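Local coordinates for uncharacterized protein (Staphylococcus saprophyticus subsp. saprophyticus, PDB 3Q6A), which is of unknown function but belongs to the AHA1 family, whose namesake activates the Hsp90 ATPase, and has a domain of the Bet v 1-like clan, at residues D[6-11]-D[82-87]. Residues are numbered along the deposited sequence; the frame is centred on the assembly and turned at random.
Sequences KMQVDV and EESEAG
Ala86, Gln8 and Gly87 bury the most surface where the end of edge strand 3-9 meets the hairpin turn that joins strands 75-84 and 87-94, a worked example of how a hairpin turn packs against the end of the edge strand next to one of its own strands. The turn is type I, running from Ser84 to Gly87, and is closed by two hydrogen bonds, from Gly87 N to Ser84 O (3.0 Å) and from Ser84 N to Gly87 O. Gln8 reaches it from the side: CG stands anti to the backbone N (chi1 164°), and a bend at chi2 (70°) swings the terminal amide over strand 87-94, where the side chain also touches Val89, to the hydroxyl of Ser84. The amide lies 3.3 Å from Ser84 OG, measured from Gln8 CD, while chi1 of 64° holds that hydroxyl in the crowded position between backbone N and carbonyl carbon. Ala86 points its methyl toward segment 6-11, where CB lies 3.5 Å from Asp10 OD1. Its carbonyl oxygen takes a CA-H...O contact from Asp10 CA at 3.3 Å, where the two backbones come close. The CA of Gly87 lies 3.4 Å from Val11 O; a CB there would collide with Val9 O and Val11 N, and the backbone conformation would also jam it against the preceding carbonyl O. Asp10 centres an inverse gamma turn, and its backbone N is hydrogen-bonded to OE2 of Glu124 in helix 102-125. Farther along, a water bridges Lys6 NZ and Glu82 OE1, accepting from the lysine and donating to the carboxylate (2.6 Å from water to OE1), and so links two opposite charges across the intervening strand. The contact joins the end of edge strand 3-9 to the 84-87 turn in the antiparallel sheet that, with the long C-terminal helix, is characteristic of the Bet v 1-like (SRPBCC) helix-grip fold.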
ATOM      1  N   LYS D   6      -2.309  -1.107  10.108  1.00 17.18           N
ATOM      2  CA  LYS D   6      -3.761  -1.031  10.234  1.00 20.83           C
ATOM      3  C   LYS D   6      -4.362  -0.457   8.969  1.00 24.97           C
ATOM      4  O   LYS D   6      -3.818   0.490   8.399  1.00 24.64           O
ATOM      5  CB  LYS D   6      -4.145  -0.160  11.434  1.00 23.74           C
ATOM      6  CG  LYS D   6      -3.779  -0.760  12.782  1.00 28.30           C
ATOM      7  CD  LYS D   6      -4.230   0.119  13.942  1.00 30.27           C
ATOM      8  CE  LYS D   6      -3.955  -0.572  15.270  1.00 38.32           C
ATOM      9  NZ  LYS D   6      -4.397   0.235  16.442  1.00 53.67           N
HETATM   10  N   MSE D   7      -5.469  -1.043   8.517  1.00 20.18           N
HETATM   11  CA  MSE D   7      -6.139  -0.580   7.303  1.00 21.32           C
HETATM   12  C   MSE D   7      -7.654  -0.591   7.475  1.00 22.71           C
HETATM   13  O   MSE D   7      -8.235  -1.597   7.873  1.00 20.52           O
HETATM   14  CB  MSE D   7      -5.787  -1.471   6.112  1.00 25.47           C
HETATM   15  CG  MSE D   7      -6.426  -1.025   4.789  1.00 21.02           C
HETATM   16 SE   MSE D   7      -5.711   0.517   4.121  1.00 14.05          SE
HETATM   17  CE  MSE D   7      -4.058  -0.127   3.512  1.00 20.00           C
ATOM     18  N   GLN D   8      -8.279   0.532   7.161  1.00 18.52           N
ATOM     19  CA  GLN D   8      -9.729   0.646   7.241  1.00 16.11           C
ATOM     20  C   GLN D   8     -10.324   0.101   5.955  1.00 17.78           C
ATOM     21  O   GLN D   8      -9.837   0.401   4.863  1.00 20.71           O
ATOM     22  CB  GLN D   8     -10.134   2.115   7.436  1.00 22.11           C
ATOM     23  CG  GLN D   8     -11.602   2.386   7.139  1.00 17.28           C
ATOM     24  CD  GLN D   8     -12.554   1.780   8.161  1.00 20.56           C
ATOM     25  OE1 GLN D   8     -13.672   1.399   7.815  1.00 24.54           O
ATOM     26  NE2 GLN D   8     -12.126   1.714   9.427  1.00 18.86           N
ATOM     27  N   VAL D   9     -11.342  -0.746   6.087  1.00 17.06           N
ATOM     28  CA  VAL D   9     -12.040  -1.316   4.944  1.00 15.90           C
ATOM     29  C   VAL D   9     -13.532  -1.098   5.216  1.00 24.36           C
ATOM     30  O   VAL D   9     -14.060  -1.563   6.229  1.00 20.12           O
ATOM     31  CB  VAL D   9     -11.763  -2.816   4.780  1.00 22.91           C
ATOM     32  CG1 VAL D   9     -12.345  -3.277   3.476  1.00 21.61           C
ATOM     33  CG2 VAL D   9     -10.245  -3.092   4.824  1.00 17.47           C
ATOM     34  N   ASP D  10     -14.204  -0.406   4.300  1.00 16.77           N
ATOM     35  CA  ASP D  10     -15.615  -0.046   4.475  1.00 20.43           C
ATOM     36  C   ASP D  10     -16.684  -1.110   4.222  1.00 21.19           C
ATOM     37  O   ASP D  10     -17.634  -0.891   3.456  1.00 22.90           O
ATOM     38  CB  ASP D  10     -15.929   1.199   3.633  1.00 18.75           C
ATOM     39  CG  ASP D  10     -15.073   2.404   4.011  1.00 21.25           C
ATOM     40  OD1 ASP D  10     -14.436   2.414   5.090  1.00 22.60           O
ATOM     41  OD2 ASP D  10     -15.049   3.377   3.224  1.00 24.14           O
ATOM     42  N   VAL D  11     -16.521  -2.269   4.861  1.00 24.72           N
ATOM     43  CA  VAL D  11     -17.487  -3.365   4.759  1.00 28.11           C
ATOM     44  C   VAL D  11     -17.541  -4.013   6.133  1.00 23.25           C
ATOM     45  O   VAL D  11     -16.663  -3.782   6.950  1.00 19.89           O
ATOM     46  CB  VAL D  11     -17.084  -4.444   3.724  1.00 31.51           C
ATOM     47  CG1 VAL D  11     -17.072  -3.859   2.326  1.00 30.18           C
ATOM     48  CG2 VAL D  11     -15.738  -5.028   4.078  1.00 23.68           C
ATOM     49  N   GLU D  82     -11.423  -5.564  13.783  1.00 24.60           N
ATOM     50  CA  GLU D  82     -12.192  -4.789  14.756  1.00 22.13           C
ATOM     51  C   GLU D  82     -13.251  -3.963  14.040  1.00 27.15           C
ATOM     52  O   GLU D  82     -13.071  -3.538  12.891  1.00 20.96           O
ATOM     53  CB  GLU D  82     -11.309  -3.815  15.533  1.00 28.08           C
ATOM     54  CG  GLU D  82     -10.225  -4.411  16.395  1.00 43.62           C
ATOM     55  CD  GLU D  82      -9.433  -3.328  17.100  1.00 50.05           C
ATOM     56  OE1 GLU D  82      -8.927  -2.425  16.400  1.00 53.14           O
ATOM     57  OE2 GLU D  82      -9.317  -3.372  18.345  1.00 52.11           O
ATOM     58  N   GLU D  83     -14.367  -3.724  14.716  1.00 24.75           N
ATOM     59  CA  GLU D  83     -15.408  -2.929  14.093  1.00 17.12           C
ATOM     60  C   GLU D  83     -15.054  -1.460  14.171  1.00 15.37           C
ATOM     61  O   GLU D  83     -14.426  -1.009  15.142  1.00 25.37           O
ATOM     62  CB  GLU D  83     -16.759  -3.167  14.790  1.00 19.78           C
ATOM     63  CG  GLU D  83     -17.401  -4.492  14.455  1.00 21.03           C
ATOM     64  CD  GLU D  83     -18.862  -4.527  14.855  1.00 40.22           C
ATOM     65  OE1 GLU D  83     -19.137  -4.537  16.068  1.00 39.94           O
ATOM     66  OE2 GLU D  83     -19.729  -4.526  13.951  1.00 42.36           O
ATOM     67  N   SER D  84     -15.448  -0.713  13.139  1.00 21.55           N
ATOM     68  CA  SER D  84     -15.268   0.737  13.103  1.00 19.23           C
ATOM     69  C   SER D  84     -16.557   1.307  12.492  1.00 18.19           C
ATOM     70  O   SER D  84     -17.350   0.580  11.889  1.00 24.11           O
ATOM     71  CB  SER D  84     -14.050   1.157  12.249  1.00 23.60           C
ATOM     72  OG  SER D  84     -14.219   0.809  10.893  1.00 26.36           O
ATOM     73  N   GLU D  85     -16.766   2.604  12.660  1.00 30.58           N
ATOM     74  CA  GLU D  85     -17.951   3.266  12.131  1.00 23.86           C
ATOM     75  C   GLU D  85     -18.270   2.895  10.675  1.00 30.95           C
ATOM     76  O   GLU D  85     -19.360   2.404  10.376  1.00 27.15           O
ATOM     77  CB  GLU D  85     -17.764   4.786  12.249  1.00 35.46           C
ATOM     78  CG  GLU D  85     -19.014   5.607  11.976  1.00 50.00           C
ATOM     79  CD  GLU D  85     -18.709   7.081  11.748  1.00 40.48           C
ATOM     80  OE1 GLU D  85     -17.983   7.683  12.571  1.00 47.54           O
ATOM     81  OE2 GLU D  85     -19.201   7.637  10.743  1.00 55.01           O
ATOM     82  N   ALA D  86     -17.317   3.100   9.766  1.00 21.23           N
ATOM     83  CA  ALA D  86     -17.559   2.827   8.361  1.00 22.96           C
ATOM     84  C   ALA D  86     -17.399   1.366   7.971  1.00 22.30           C
ATOM     85  O   ALA D  86     -17.681   0.972   6.831  1.00 25.91           O
ATOM     86  CB  ALA D  86     -16.656   3.729   7.495  1.00 20.51           C
ATOM     87  N   GLY D  87     -16.961   0.547   8.921  1.00 22.86           N
ATOM     88  CA  GLY D  87     -16.813  -0.855   8.614  1.00 19.76           C
ATOM     89  C   GLY D  87     -15.901  -1.671   9.504  1.00 26.20           C
ATOM     90  O   GLY D  87     -16.276  -2.089  10.601  1.00 24.13           O
TER
HETATM   91  O   HOH W   1      -7.585  -0.209  15.971  1.00 35.78           O